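Long-range contact in unsaturated glucuronyl hydrolase (Streptococcus agalactiae, PDB 2ZZR), which hydrolyses unsaturated disaccharides of chondroitin, hyaluronan and heparin, releasing the 4,5-unsaturated uronic acid: residues I11-L23 with D327-R340. Residues are numbered along the deposited sequence; the frame is centred on the assembly and turned at random. Where two conformers were deposited one is given.
Sequences IENPKRFLNSRLL and DKETYKYAMHTMLR. With SO4 (sulfate ion), chain D.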
loop_
_atom_site.group_PDB
_atom_site.type_symbol
_atom_site.label_atom_id
_atom_site.label_comp_id
_atom_site.label_asym_id
_atom_site.label_seq_id
_atom_site.Cartn_x
_atom_site.Cartn_y
_atom_site.Cartn_z
ATOM N N ILE A 11 -11.658 -7.517 18.872
ATOM C CA ILE A 11 -10.810 -8.545 18.275
ATOM C C ILE A 11 -11.221 -9.881 18.876
ATOM O O ILE A 11 -10.927 -10.188 20.037
ATOM C CB ILE A 11 -9.312 -8.282 18.471
ATOM C CG1 ILE A 11 -8.939 -6.930 17.853
ATOM C CG2 ILE A 11 -8.496 -9.431 17.865
ATOM C CD1 ILE A 11 -7.543 -6.420 18.240
ATOM N N GLU A 12 -11.933 -10.653 18.066
ATOM C CA GLU A 12 -12.564 -11.876 18.529
ATOM C C GLU A 12 -11.496 -12.936 18.784
ATOM O O GLU A 12 -10.544 -13.067 18.014
ATOM C CB GLU A 12 -13.660 -12.310 17.531
ATOM C CG GLU A 12 -14.827 -11.277 17.442
ATOM C CD GLU A 12 -15.813 -11.503 16.282
ATOM O OE1 GLU A 12 -16.807 -10.730 16.197
ATOM O OE2 GLU A 12 -15.600 -12.431 15.459
ATOM N N ASN A 13 -11.618 -13.639 19.909
ATOM C CA ASN A 13 -10.659 -14.676 20.300
ATOM C C ASN A 13 -9.180 -14.222 20.191
ATOM O O ASN A 13 -8.403 -14.822 19.453
ATOM C CB ASN A 13 -10.934 -15.950 19.472
ATOM C CG ASN A 13 -10.042 -17.120 19.849
ATOM O OD1 ASN A 13 -9.628 -17.275 21.002
ATOM N ND2 ASN A 13 -9.745 -17.962 18.865
ATOM N N PRO A 14 -8.788 -13.160 20.935
ATOM C CA PRO A 14 -7.453 -12.544 20.785
ATOM C C PRO A 14 -6.244 -13.433 21.104
ATOM O O PRO A 14 -5.122 -13.104 20.706
ATOM C CB PRO A 14 -7.500 -11.366 21.766
ATOM C CG PRO A 14 -8.528 -11.754 22.767
ATOM C CD PRO A 14 -9.574 -12.476 21.978
ATOM N N LYS A 15 -6.459 -14.541 21.815
ATOM C CA LYS A 15 -5.375 -15.488 22.095
ATOM C C LYS A 15 -4.768 -16.072 20.815
ATOM O O LYS A 15 -3.608 -16.477 20.805
ATOM C CB LYS A 15 -5.846 -16.613 23.025
ATOM C CG LYS A 15 -6.200 -16.154 24.435
ATOM C CD LYS A 15 -6.749 -17.316 25.269
ATOM C CE LYS A 15 -7.397 -16.829 26.562
ATOM N NZ LYS A 15 -6.389 -16.375 27.564
ATOM N N ARG A 16 -5.557 -16.092 19.740
ATOM C CA ARG A 16 -5.092 -16.536 18.420
ATOM C C ARG A 16 -3.868 -15.738 17.958
ATOM O O ARG A 16 -3.054 -16.233 17.180
ATOM C CB ARG A 16 -6.227 -16.468 17.381
ATOM C CG ARG A 16 -6.648 -15.067 16.933
ATOM C CD ARG A 16 -7.999 -15.068 16.207
ATOM N NE ARG A 16 -7.920 -15.765 14.923
ATOM C CZ ARG A 16 -8.199 -15.225 13.737
ATOM N NH1 ARG A 16 -8.622 -13.970 13.641
ATOM N NH2 ARG A 16 -8.069 -15.960 12.638
ATOM N N PHE A 17 -3.748 -14.508 18.463
ATOM C CA PHE A 17 -2.591 -13.653 18.196
ATOM C C PHE A 17 -1.627 -13.620 19.387
ATOM O O PHE A 17 -0.421 -13.804 19.227
ATOM C CB PHE A 17 -3.045 -12.227 17.844
ATOM C CG PHE A 17 -4.020 -12.155 16.691
ATOM C CD1 PHE A 17 -3.632 -12.530 15.404
ATOM C CD2 PHE A 17 -5.314 -11.686 16.885
ATOM C CE1 PHE A 17 -4.521 -12.453 14.339
ATOM C CE2 PHE A 17 -6.216 -11.603 15.822
ATOM C CZ PHE A 17 -5.820 -11.991 14.546
ATOM N N LEU A 18 -2.174 -13.398 20.581
ATOM C CA LEU A 18 -1.368 -13.214 21.793
ATOM C C LEU A 18 -0.506 -14.421 22.187
ATOM O O LEU A 18 0.555 -14.252 22.784
ATOM C CB LEU A 18 -2.260 -12.779 22.962
ATOM C CG LEU A 18 -2.855 -11.366 22.922
ATOM C CD1 LEU A 18 -3.935 -11.217 23.971
ATOM C CD2 LEU A 18 -1.785 -10.290 23.104
ATOM N N ASN A 19 -0.956 -15.626 21.835
ATOM C CA ASN A 19 -0.215 -16.858 22.133
ATOM C C ASN A 19 0.967 -17.138 21.203
ATOM O O ASN A 19 1.670 -18.139 21.374
ATOM C CB ASN A 19 -1.155 -18.073 22.120
ATOM C CG ASN A 19 -2.077 -18.126 23.326
ATOM O OD1 ASN A 19 -2.013 -17.284 24.224
ATOM N ND2 ASN A 19 -2.947 -19.131 23.351
ATOM N N SER A 20 1.185 -16.266 20.221
ATOM C CA SER A 20 2.239 -16.469 19.226
ATOM C C SER A 20 3.632 -16.068 19.693
ATOM O O SER A 20 3.790 -15.270 20.621
ATOM C CB SER A 20 1.910 -15.703 17.949
ATOM O OG SER A 20 0.729 -16.206 17.352
ATOM N N ARG A 21 4.638 -16.623 19.021
ATOM C CA ARG A 21 6.033 -16.261 19.247
ATOM C C ARG A 21 6.358 -15.012 18.444
ATOM O O ARG A 21 6.088 -14.956 17.242
ATOM C CB ARG A 21 6.971 -17.385 18.793
ATOM C CG ARG A 21 6.880 -18.682 19.582
ATOM C CD ARG A 21 7.359 -19.852 18.727
ATOM N NE ARG A 21 6.421 -20.099 17.630
ATOM C CZ ARG A 21 6.767 -20.441 16.391
ATOM N NH1 ARG A 21 5.821 -20.631 15.484
ATOM N NH2 ARG A 21 8.044 -20.586 16.052
ATOM N N LEU A 22 6.951 -14.018 19.100
ATOM C CA LEU A 22 7.449 -12.841 18.390
ATOM C C LEU A 22 8.596 -13.223 17.460
ATOM O O LEU A 22 9.409 -14.093 17.784
ATOM C CB LEU A 22 7.902 -11.753 19.376
ATOM C CG LEU A 22 6.844 -11.160 20.313
ATOM C CD1 LEU A 22 7.503 -10.240 21.334
ATOM C CD2 LEU A 22 5.755 -10.417 19.544
ATOM N N LEU A 23 8.652 -12.574 16.300
ATOM C CA LEU A 23 9.720 -12.788 15.333
ATOM C C LEU A 23 11.063 -12.320 15.871
ATOM O O LEU A 23 11.177 -11.215 16.405
ATOM C CB LEU A 23 9.409 -12.073 14.015
ATOM C CG LEU A 23 8.407 -12.755 13.079
ATOM C CD1 LEU A 23 7.946 -11.761 12.025
ATOM C CD2 LEU A 23 9.015 -14.012 12.428
ATOM N N ASP A 327 -5.993 -3.004 23.263
ATOM C CA ASP A 327 -5.693 -3.870 22.125
ATOM C C ASP A 327 -4.304 -3.670 21.535
ATOM O O ASP A 327 -3.933 -4.372 20.593
ATOM C CB ASP A 327 -6.749 -3.692 21.036
ATOM C CG ASP A 327 -8.085 -4.322 21.403
ATOM O OD1 ASP A 327 -8.117 -5.251 22.238
ATOM O OD2 ASP A 327 -9.101 -3.871 20.854
ATOM N N LYS A 328 -3.529 -2.732 22.088
ATOM C CA LYS A 328 -2.197 -2.450 21.545
ATOM C C LYS A 328 -1.318 -3.691 21.497
ATOM O O LYS A 328 -0.708 -3.984 20.469
ATOM C CB LYS A 328 -1.488 -1.326 22.309
ATOM C CG LYS A 328 -0.177 -0.924 21.643
ATOM C CD LYS A 328 0.471 0.288 22.287
ATOM C CE LYS A 328 1.681 0.727 21.464
ATOM N NZ LYS A 328 2.272 2.012 21.978
ATOM N N GLU A 329 -1.257 -4.427 22.606
ATOM C CA GLU A 329 -0.458 -5.638 22.637
ATOM C C GLU A 329 -0.980 -6.695 21.651
ATOM O O GLU A 329 -0.191 -7.371 20.978
ATOM C CB GLU A 329 -0.383 -6.207 24.052
ATOM C CG GLU A 329 0.416 -7.484 24.097
ATOM C CD GLU A 329 0.939 -7.796 25.466
ATOM O OE1 GLU A 329 0.138 -8.258 26.309
ATOM O OE2 GLU A 329 2.156 -7.597 25.685
ATOM N N THR A 330 -2.302 -6.823 21.562
ATOM C CA THR A 330 -2.911 -7.714 20.564
ATOM C C THR A 330 -2.457 -7.359 19.141
ATOM O O THR A 330 -2.075 -8.251 18.380
ATOM C CB THR A 330 -4.444 -7.725 20.670
ATOM O OG1 THR A 330 -4.820 -8.064 22.008
ATOM C CG2 THR A 330 -5.051 -8.762 19.715
ATOM N N TYR A 331 -2.481 -6.070 18.793
ATOM C CA TYR A 331 -2.015 -5.625 17.472
ATOM C C TYR A 331 -0.555 -5.986 17.228
ATOM O O TYR A 331 -0.202 -6.445 16.141
ATOM C CB TYR A 331 -2.210 -4.118 17.272
ATOM C CG TYR A 331 -3.644 -3.638 17.148
ATOM C CD1 TYR A 331 -4.082 -2.534 17.878
ATOM C CD2 TYR A 331 -4.555 -4.266 16.288
ATOM C CE1 TYR A 331 -5.392 -2.058 17.766
ATOM C CE2 TYR A 331 -5.878 -3.797 16.171
ATOM C CZ TYR A 331 -6.283 -2.698 16.915
ATOM O OH TYR A 331 -7.573 -2.225 16.822
ATOM N N LYS A 332 0.294 -5.785 18.235
ATOM C CA LYS A 332 1.708 -6.135 18.107
ATOM C C LYS A 332 1.870 -7.619 17.787
ATOM O O LYS A 332 2.605 -7.998 16.872
ATOM C CB LYS A 332 2.485 -5.781 19.381
ATOM C CG LYS A 332 3.970 -6.131 19.325
ATOM C CD LYS A 332 4.521 -6.371 20.730
ATOM C CE LYS A 332 5.956 -6.882 20.685
ATOM N NZ LYS A 332 6.919 -5.796 20.369
ATOM N N TYR A 333 1.178 -8.457 18.547
ATOM C CA TYR A 333 1.269 -9.888 18.340
ATOM C C TYR A 333 0.617 -10.302 17.029
ATOM O O TYR A 333 1.124 -11.190 16.352
ATOM C CB TYR A 333 0.717 -10.653 19.545
ATOM C CG TYR A 333 1.764 -10.803 20.621
ATOM C CD1 TYR A 333 2.045 -9.753 21.505
ATOM C CD2 TYR A 333 2.509 -11.975 20.728
ATOM C CE1 TYR A 333 3.027 -9.881 22.484
ATOM C CE2 TYR A 333 3.495 -12.114 21.703
ATOM C CZ TYR A 333 3.749 -11.064 22.574
ATOM O OH TYR A 333 4.722 -11.201 23.534
ATOM N N ALA A 334 -0.466 -9.625 16.659
ATOM C CA ALA A 334 -1.136 -9.866 15.377
ATOM C C ALA A 334 -0.199 -9.640 14.194
ATOM O O ALA A 334 -0.103 -10.487 13.314
ATOM C CB ALA A 334 -2.394 -9.012 15.244
ATOM N N MET A 335 0.508 -8.513 14.169
ATOM C CA MET A 335 1.401 -8.243 13.037
ATOM C C MET A 335 2.582 -9.221 12.971
ATOM O O MET A 335 3.009 -9.598 11.884
ATOM C CB MET A 335 1.855 -6.779 12.995
ATOM C CG MET A 335 2.782 -6.356 14.106
ATOM S SD MET A 335 3.403 -4.699 13.806
ATOM C CE MET A 335 4.555 -4.594 15.189
ATOM N N HIS A 336 3.086 -9.642 14.129
ATOM C CA HIS A 336 4.121 -10.678 14.193
ATOM C C HIS A 336 3.642 -12.021 13.630
ATOM O O HIS A 336 4.378 -12.660 12.869
ATOM C CB HIS A 336 4.623 -10.860 15.625
ATOM C CG HIS A 336 5.739 -9.934 15.997
ATOM N ND1 HIS A 336 5.532 -8.620 16.355
ATOM C CD2 HIS A 336 7.075 -10.139 16.073
ATOM C CE1 HIS A 336 6.693 -8.056 16.644
ATOM N NE2 HIS A 336 7.643 -8.958 16.484
ATOM N N THR A 337 2.427 -12.433 14.006
ATOM C CA THR A 337 1.858 -13.698 13.537
ATOM C C THR A 337 1.653 -13.678 12.022
ATOM O O THR A 337 1.990 -14.645 11.329
ATOM C CB THR A 337 0.510 -14.011 14.224
ATOM O OG1 THR A 337 0.619 -13.773 15.632
ATOM C CG2 THR A 337 0.115 -15.464 13.993
ATOM N N MET A 338 1.105 -12.571 11.524
ATOM C CA MET A 338 0.831 -12.389 10.101
ATOM C C MET A 338 2.126 -12.394 9.293
ATOM O O MET A 338 2.237 -13.097 8.287
ATOM C CB MET A 338 0.048 -11.092 9.882
ATOM C CG MET A 338 -1.342 -11.090 10.542
ATOM S SD MET A 338 -1.986 -9.420 10.819
ATOM C CE MET A 338 -2.555 -9.044 9.169
ATOM N N LEU A 339 3.114 -11.624 9.748
ATOM C CA LEU A 339 4.399 -11.577 9.063
ATOM C C LEU A 339 5.119 -12.928 9.131
ATOM O O LEU A 339 5.736 -13.350 8.148
ATOM C CB LEU A 339 5.278 -10.445 9.610
ATOM C CG LEU A 339 6.589 -10.132 8.870
ATOM C CD1 LEU A 339 6.405 -9.916 7.354
ATOM C CD2 LEU A 339 7.271 -8.928 9.501
ATOM N N ARG A 340 5.037 -13.597 10.282
ATOM C CA ARG A 340 5.621 -14.937 10.421
ATOM C C ARG A 340 5.058 -15.884 9.360
ATOM O O ARG A 340 5.816 -16.584 8.688
ATOM C CB ARG A 340 5.386 -15.525 11.814
ATOM C CG ARG A 340 5.964 -16.940 11.960
ATOM C CD ARG A 340 5.753 -17.537 13.342
ATOM N NE ARG A 340 6.525 -16.854 14.381
ATOM C CZ ARG A 340 7.844 -16.958 14.546
ATOM N NH1 ARG A 340 8.572 -17.714 13.733
ATOM N NH2 ARG A 340 8.441 -16.297 15.529
HETATM S S SO4 D . -7.524 -19.373 14.654
HETATM O O1 SO4 D . -8.262 -18.922 15.833
HETATM O O2 SO4 D . -7.026 -18.228 13.900
HETATM O O3 SO4 D . -6.390 -20.196 15.071
HETATM O O4 SO4 D . -8.415 -20.146 13.793
HETATM O O HOH W 1 -10.905 -5.847 21.127
HETATM O O HOH W 2 4.462 -15.136 15.200
#
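L22 drops its CD2 methyl into the angle between two aromatic rings of helix 328-346: it lies over the centre of the H336 imidazole, 3.6 Å from the centroid, and over a face of Y333 nearer the rim. A hydrogen bond from H336 ND1 to K332 O, one turn back, fixes the imidazole's rotation. F17 is the broad bump of helix 15-18. With CG beside its backbone N (chi1 -55°), its ring lays one face on A334, whose CB sits 4.0 Å from the ring centroid; R16 CG lies over the opposite face, nearer the rim. I11 CD1 fills a hollow between T330 CG2, the Y331 ring and D327, while L18 CD2 lies across E329 CG and T330. R340, bent at chi3 (-68°), is sandwiched: L23 CD2 rests on one guanidinium face and the R21 guanidinium stacks on the other, planes 24° apart. E27 and E344 each form a salt bridge with R340 NH1, which probably eases the closeness of the two arginines. R340 NH2 donates to R21 O (3.2 Å) from above the carbonyl plane. Residues 11-23 pack on the outward side of helix 328-346, whose other sides meet alpha-barrel helices 265-280, 304-318 and 376-390.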